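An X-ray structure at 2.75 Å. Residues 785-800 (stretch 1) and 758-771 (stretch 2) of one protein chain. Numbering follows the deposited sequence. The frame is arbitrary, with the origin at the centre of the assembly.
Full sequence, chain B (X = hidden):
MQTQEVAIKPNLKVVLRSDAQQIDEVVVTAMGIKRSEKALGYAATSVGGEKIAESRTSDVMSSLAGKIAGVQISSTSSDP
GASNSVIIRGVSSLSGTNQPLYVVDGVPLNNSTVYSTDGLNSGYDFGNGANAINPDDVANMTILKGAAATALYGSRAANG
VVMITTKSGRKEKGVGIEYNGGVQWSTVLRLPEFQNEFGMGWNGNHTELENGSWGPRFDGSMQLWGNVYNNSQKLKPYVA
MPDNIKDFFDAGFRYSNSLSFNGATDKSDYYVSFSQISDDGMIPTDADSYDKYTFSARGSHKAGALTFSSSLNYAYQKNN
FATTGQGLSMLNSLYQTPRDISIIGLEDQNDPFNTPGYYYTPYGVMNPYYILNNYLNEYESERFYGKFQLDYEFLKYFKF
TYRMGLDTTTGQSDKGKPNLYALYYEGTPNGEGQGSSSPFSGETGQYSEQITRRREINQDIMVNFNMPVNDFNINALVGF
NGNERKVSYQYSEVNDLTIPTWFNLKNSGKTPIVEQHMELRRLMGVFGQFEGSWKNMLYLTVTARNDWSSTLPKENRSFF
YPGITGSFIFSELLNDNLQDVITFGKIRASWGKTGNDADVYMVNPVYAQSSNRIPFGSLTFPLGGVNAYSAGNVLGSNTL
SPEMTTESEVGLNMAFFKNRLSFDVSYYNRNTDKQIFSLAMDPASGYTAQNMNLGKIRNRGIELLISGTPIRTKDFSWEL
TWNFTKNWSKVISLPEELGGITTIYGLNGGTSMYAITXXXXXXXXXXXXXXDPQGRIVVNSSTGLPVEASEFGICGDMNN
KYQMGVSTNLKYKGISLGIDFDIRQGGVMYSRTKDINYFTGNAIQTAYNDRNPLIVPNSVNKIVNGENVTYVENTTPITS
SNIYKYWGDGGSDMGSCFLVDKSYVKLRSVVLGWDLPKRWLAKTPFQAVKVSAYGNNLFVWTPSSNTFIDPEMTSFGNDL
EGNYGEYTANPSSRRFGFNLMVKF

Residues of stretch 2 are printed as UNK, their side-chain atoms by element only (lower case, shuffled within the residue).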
# COMPACT_ATOMS: atom_id res chain seq x y z
N LEU B 785 38.53 23.10 -20.31
CA LEU B 785 37.53 23.31 -19.27
C LEU B 785 38.19 23.48 -17.92
O LEU B 785 39.31 23.03 -17.70
CB LEU B 785 36.58 22.13 -19.22
CG LEU B 785 35.97 21.76 -20.56
CD1 LEU B 785 35.33 20.41 -20.48
CD2 LEU B 785 34.95 22.80 -20.88
N PRO B 786 37.53 24.16 -16.99
CA PRO B 786 38.14 24.40 -15.69
C PRO B 786 38.38 23.11 -14.93
O PRO B 786 37.76 22.09 -15.19
CB PRO B 786 37.12 25.29 -14.97
CG PRO B 786 35.93 25.28 -15.80
CD PRO B 786 36.35 25.01 -17.19
N VAL B 787 39.32 23.18 -14.00
CA VAL B 787 39.70 22.06 -13.16
C VAL B 787 39.15 22.30 -11.76
O VAL B 787 39.30 23.39 -11.20
CB VAL B 787 41.23 21.89 -13.13
CG1 VAL B 787 41.61 20.93 -12.03
CG2 VAL B 787 41.72 21.39 -14.46
N GLU B 788 38.53 21.27 -11.19
CA GLU B 788 37.95 21.41 -9.86
C GLU B 788 39.03 21.55 -8.80
O GLU B 788 40.05 20.86 -8.83
CB GLU B 788 37.07 20.20 -9.56
CG GLU B 788 36.49 20.17 -8.16
CD GLU B 788 35.29 19.29 -8.05
OE1 GLU B 788 34.83 18.79 -9.09
OE2 GLU B 788 34.80 19.09 -6.93
N ALA B 789 38.80 22.45 -7.85
CA ALA B 789 39.70 22.60 -6.73
C ALA B 789 39.61 21.39 -5.81
O ALA B 789 38.76 20.51 -5.97
CB ALA B 789 39.38 23.87 -5.95
N SER B 790 40.49 21.35 -4.83
CA SER B 790 40.59 20.16 -3.99
C SER B 790 39.37 20.04 -3.09
O SER B 790 38.76 18.97 -3.01
CB SER B 790 41.86 20.22 -3.16
OG SER B 790 41.82 19.26 -2.12
N GLU B 791 39.01 21.11 -2.42
CA GLU B 791 37.86 21.11 -1.53
C GLU B 791 36.81 22.06 -2.07
O GLU B 791 37.11 22.99 -2.83
CB GLU B 791 38.28 21.51 -0.12
CG GLU B 791 39.57 20.83 0.33
CD GLU B 791 40.14 21.46 1.57
OE1 GLU B 791 39.59 22.48 2.03
OE2 GLU B 791 41.15 20.93 2.10
N PHE B 792 35.56 21.82 -1.71
CA PHE B 792 34.53 22.79 -2.03
C PHE B 792 34.83 24.10 -1.32
O PHE B 792 35.39 24.12 -0.22
CB PHE B 792 33.17 22.28 -1.63
CG PHE B 792 32.54 21.39 -2.64
CD1 PHE B 792 33.26 20.90 -3.70
CD2 PHE B 792 31.21 21.05 -2.53
CE1 PHE B 792 32.67 20.08 -4.62
CE2 PHE B 792 30.61 20.25 -3.46
CZ PHE B 792 31.34 19.76 -4.51
N GLY B 793 34.45 25.20 -1.95
CA GLY B 793 34.63 26.51 -1.35
C GLY B 793 33.37 27.01 -0.66
O GLY B 793 32.26 26.75 -1.11
N ILE B 794 33.57 27.70 0.46
CA ILE B 794 32.47 28.43 1.09
C ILE B 794 31.99 29.49 0.13
O ILE B 794 32.79 30.17 -0.52
CB ILE B 794 32.94 29.04 2.42
CG1 ILE B 794 33.34 27.94 3.39
CG2 ILE B 794 31.85 29.83 3.05
CD1 ILE B 794 33.58 28.43 4.77
N CYS B 795 30.67 29.64 0.01
CA CYS B 795 30.12 30.47 -1.05
C CYS B 795 29.01 31.39 -0.58
O CYS B 795 28.11 31.73 -1.35
CB CYS B 795 29.62 29.61 -2.20
SG CYS B 795 30.91 28.90 -3.16
N GLY B 796 29.06 31.84 0.66
CA GLY B 796 28.02 32.69 1.19
C GLY B 796 27.07 31.92 2.09
O GLY B 796 27.16 30.71 2.26
N ASP B 797 26.14 32.67 2.67
CA ASP B 797 25.20 32.13 3.63
C ASP B 797 23.78 32.35 3.12
O ASP B 797 23.55 32.86 2.02
CB ASP B 797 25.41 32.75 5.01
CG ASP B 797 25.36 34.26 5.00
OD1 ASP B 797 25.54 34.86 3.92
OD2 ASP B 797 25.16 34.84 6.07
N MET B 798 22.81 31.93 3.93
CA MET B 798 21.42 32.00 3.53
C MET B 798 20.79 33.34 3.84
O MET B 798 19.72 33.63 3.30
CB MET B 798 20.63 30.91 4.25
CG MET B 798 20.75 31.03 5.76
SD MET B 798 19.42 30.31 6.69
CE MET B 798 19.65 28.64 6.22
N ASN B 799 21.43 34.16 4.67
CA ASN B 799 20.79 35.30 5.30
C ASN B 799 20.89 36.56 4.45
O ASN B 799 21.93 36.85 3.86
CB ASN B 799 21.41 35.59 6.67
CG ASN B 799 21.36 34.41 7.59
OD1 ASN B 799 20.39 34.21 8.31
ND2 ASN B 799 22.40 33.61 7.57
N ASN B 800 19.79 37.31 4.42
CA ASN B 800 19.80 38.70 3.98
C ASN B 800 20.71 39.52 4.89
O ASN B 800 20.65 39.41 6.11
CB ASN B 800 18.39 39.27 4.03
CG ASN B 800 17.48 38.67 3.01
OD1 ASN B 800 16.32 38.44 3.29
ND2 ASN B 800 17.99 38.42 1.83
N UNK B 758 31.86 28.66 13.77
CA UNK B 758 31.96 30.10 13.98
C UNK B 758 31.38 30.94 12.87
O UNK B 758 31.91 32.00 12.55
N UNK B 759 30.29 30.48 12.27
CA UNK B 759 29.74 31.04 11.05
C UNK B 759 28.24 31.19 11.16
O UNK B 759 27.61 30.60 12.05
c UNK B 759 31.70 30.88 7.36
c UNK B 759 31.54 29.69 9.81
s UNK B 759 32.05 29.33 8.15
c UNK B 759 30.10 30.14 9.86
N UNK B 760 27.61 31.96 10.28
CA UNK B 760 26.17 32.14 10.37
C UNK B 760 25.44 30.86 10.04
O UNK B 760 25.99 29.93 9.45
c UNK B 760 25.88 33.23 9.33
c UNK B 760 27.14 33.89 9.08
c UNK B 760 28.19 32.84 9.26
N UNK B 761 24.17 30.82 10.43
CA UNK B 761 23.34 29.68 10.07
C UNK B 761 23.18 29.61 8.57
O UNK B 761 22.90 30.62 7.92
c UNK B 761 21.97 29.78 10.76
c UNK B 761 22.07 29.31 12.17
c UNK B 761 21.01 28.93 10.03
N UNK B 762 23.39 28.43 8.01
CA UNK B 762 23.12 28.23 6.60
C UNK B 762 24.27 28.54 5.68
O UNK B 762 24.06 29.15 4.64
N UNK B 763 25.48 28.11 6.02
CA UNK B 763 26.63 28.34 5.16
C UNK B 763 26.59 27.40 3.97
O UNK B 763 26.28 26.22 4.10
c UNK B 763 27.93 28.15 5.95
c UNK B 763 29.11 28.28 5.04
c UNK B 763 27.99 29.16 7.05
N UNK B 764 26.89 27.93 2.78
CA UNK B 764 26.93 27.13 1.56
C UNK B 764 28.36 26.77 1.20
O UNK B 764 29.26 27.60 1.32
c UNK B 764 22.13 27.73 0.11
c UNK B 764 24.86 27.81 0.31
c UNK B 764 26.33 27.87 0.38
c UNK B 764 24.09 28.78 0.90
c UNK B 764 22.88 26.75 -0.48
c UNK B 764 22.75 28.75 0.80
c UNK B 764 24.23 26.80 -0.39
N UNK B 765 28.55 25.53 0.75
CA UNK B 765 29.77 25.09 0.10
C UNK B 765 29.42 24.58 -1.29
O UNK B 765 28.38 23.97 -1.49
c UNK B 765 30.46 24.00 0.89
n UNK B 765 33.18 22.62 4.76
c UNK B 765 31.04 24.44 2.20
c UNK B 765 32.42 23.74 4.15
c UNK B 765 31.77 23.32 2.86
N UNK B 766 30.28 24.85 -2.26
CA UNK B 766 30.02 24.44 -3.63
C UNK B 766 31.33 24.36 -4.38
O UNK B 766 32.33 24.93 -3.97
c UNK B 766 29.05 25.41 -4.31
N UNK B 767 31.32 23.63 -5.49
CA UNK B 767 32.57 23.39 -6.21
C UNK B 767 32.99 24.64 -6.98
O UNK B 767 32.22 25.17 -7.79
c UNK B 767 32.47 22.18 -7.14
c UNK B 767 31.92 21.49 -9.49
o UNK B 767 32.91 20.78 -9.47
n UNK B 767 31.20 21.65 -10.59
c UNK B 767 31.47 22.24 -8.26
N UNK B 768 34.20 25.10 -6.71
CA UNK B 768 34.83 26.20 -7.41
C UNK B 768 36.01 25.64 -8.18
O UNK B 768 36.46 24.53 -7.93
c UNK B 768 35.27 27.31 -6.44
c UNK B 768 35.63 28.61 -7.18
c UNK B 768 36.41 26.82 -5.60
N UNK B 769 36.50 26.41 -9.14
CA UNK B 769 37.63 25.93 -9.91
C UNK B 769 38.94 26.22 -9.21
O UNK B 769 39.03 27.08 -8.34
c UNK B 769 37.64 26.53 -11.31
N UNK B 770 39.96 25.46 -9.59
CA UNK B 770 41.29 25.62 -9.02
C UNK B 770 41.95 26.89 -9.56
O UNK B 770 41.74 27.29 -10.71
c UNK B 770 42.14 24.40 -9.34
o UNK B 770 44.09 22.58 -10.12
c UNK B 770 43.51 24.40 -8.69
o UNK B 770 45.39 22.99 -8.42
c UNK B 770 44.39 23.24 -9.11
N UNK B 771 42.74 27.53 -8.71
CA UNK B 771 43.47 28.73 -9.08
C UNK B 771 44.94 28.55 -8.73
O UNK B 771 45.29 27.83 -7.80
c UNK B 771 41.12 31.14 -9.65
n UNK B 771 39.68 31.27 -9.83
n UNK B 771 39.80 33.09 -11.24
c UNK B 771 42.94 29.98 -8.36
c UNK B 771 41.45 30.23 -8.49
c UNK B 771 39.09 32.19 -10.58
n UNK B 771 37.78 32.21 -10.66
O HOH W 1 35.68 23.02 -4.92
O HOH W 2 42.76 20.57 -8.42

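Position 758 has no side-chain atoms and lies out of reach of stretch 1. It is Gly 758.

Position 759 has three carbons and a sulfur in an unbranched chain, with the sulfur before the last carbon. Its sulfur lies 3.8 Å from Ile 794 CD1. It is Met 759.

Position 760 has three carbons that close a ring onto the backbone N. Its CB lies 3.7 Å from Asp 797 OD2. It is Pro 760.

Position 761 has three carbons, one carrying the other two. One of the two end carbons is 3.9 Å from Met 798 SD. Its backbone O accepts a hydrogen bond from Asn 799 ND2 at 3.1 Å. It is Val 761.

Position 762 has no side-chain atoms, and the chain turns a corner here. An ideal CB would sit 2.3 Å from Met 798 CG, a clash. The backbone angles, 88/44, also call for glycine. It is Gly 762.

Position 763 again shows one carbon carrying two. One of the two end carbons packs 3.7 Å from Ile 794 CG2. It is Val 763.

Position 764 has one carbon followed by a six-carbon ring with no hetero atom. Gly 796 O, Asp 797 C and Met 798 CA lie at the ring edge. Its backbone N donates to Gly 796 O at 2.8 Å, and its O accepts from Cys 795 N at 2.8 Å. It is Phe 764.

Position 765 has four carbons in a row ending in nitrogen. Its CB lies 4.1 Å from Phe 792 CB, while the end of the chain leads away. It is Lys 765.

Position 766 has a single carbon, 4.1 Å from Cys 795 SG. It is Ala 766.

Position 767 has three carbons, the third carrying one oxygen and one nitrogen. Its CB is 3.3 Å from Phe 792 CE1, and its CA lies over one face of that ring. It is Gln 767.

Position 768 has one carbon carrying two. One of the two end carbons is 4.2 Å from Ala 789 CB. A water accepts from its N at 3.1 Å and donates to Glu 791 O at 2.5 Å. It is Val 768.

Position 769 has one carbon, 3.9 Å from Pro 786 CB. It is Ala 769.

Position 770 has three carbons, the third carrying two oxygens. One of these oxygens is 3.5 Å from Val 787 CG1. It is Glu 770. A second water donates to Glu 788 O at 2.8 Å and weakly to Glu 770 OE1 at 2.9 Å.

Position 771 has three carbons, a nitrogen, then a carbon carrying two more nitrogens. It points away and makes no contact. It is Arg 771.

The contact is mainly antiparallel backbone pairing. Gly 793 N donates to Ala 766 O at 2.9 Å, and Ala 766 N donates to Gly 793 O at 3.0 Å. After a register shift of two, Ala 789 N donates to Val 768 O at 3.1 Å, and Glu 770 N donates to Val 787 O at 2.7 Å. Loops separate these two ladders. Small apolar contacts accompany the pairing, and together the stretches bury 1115 Å².

Stretch 2 758-771: GMPVGVFKAQVAER
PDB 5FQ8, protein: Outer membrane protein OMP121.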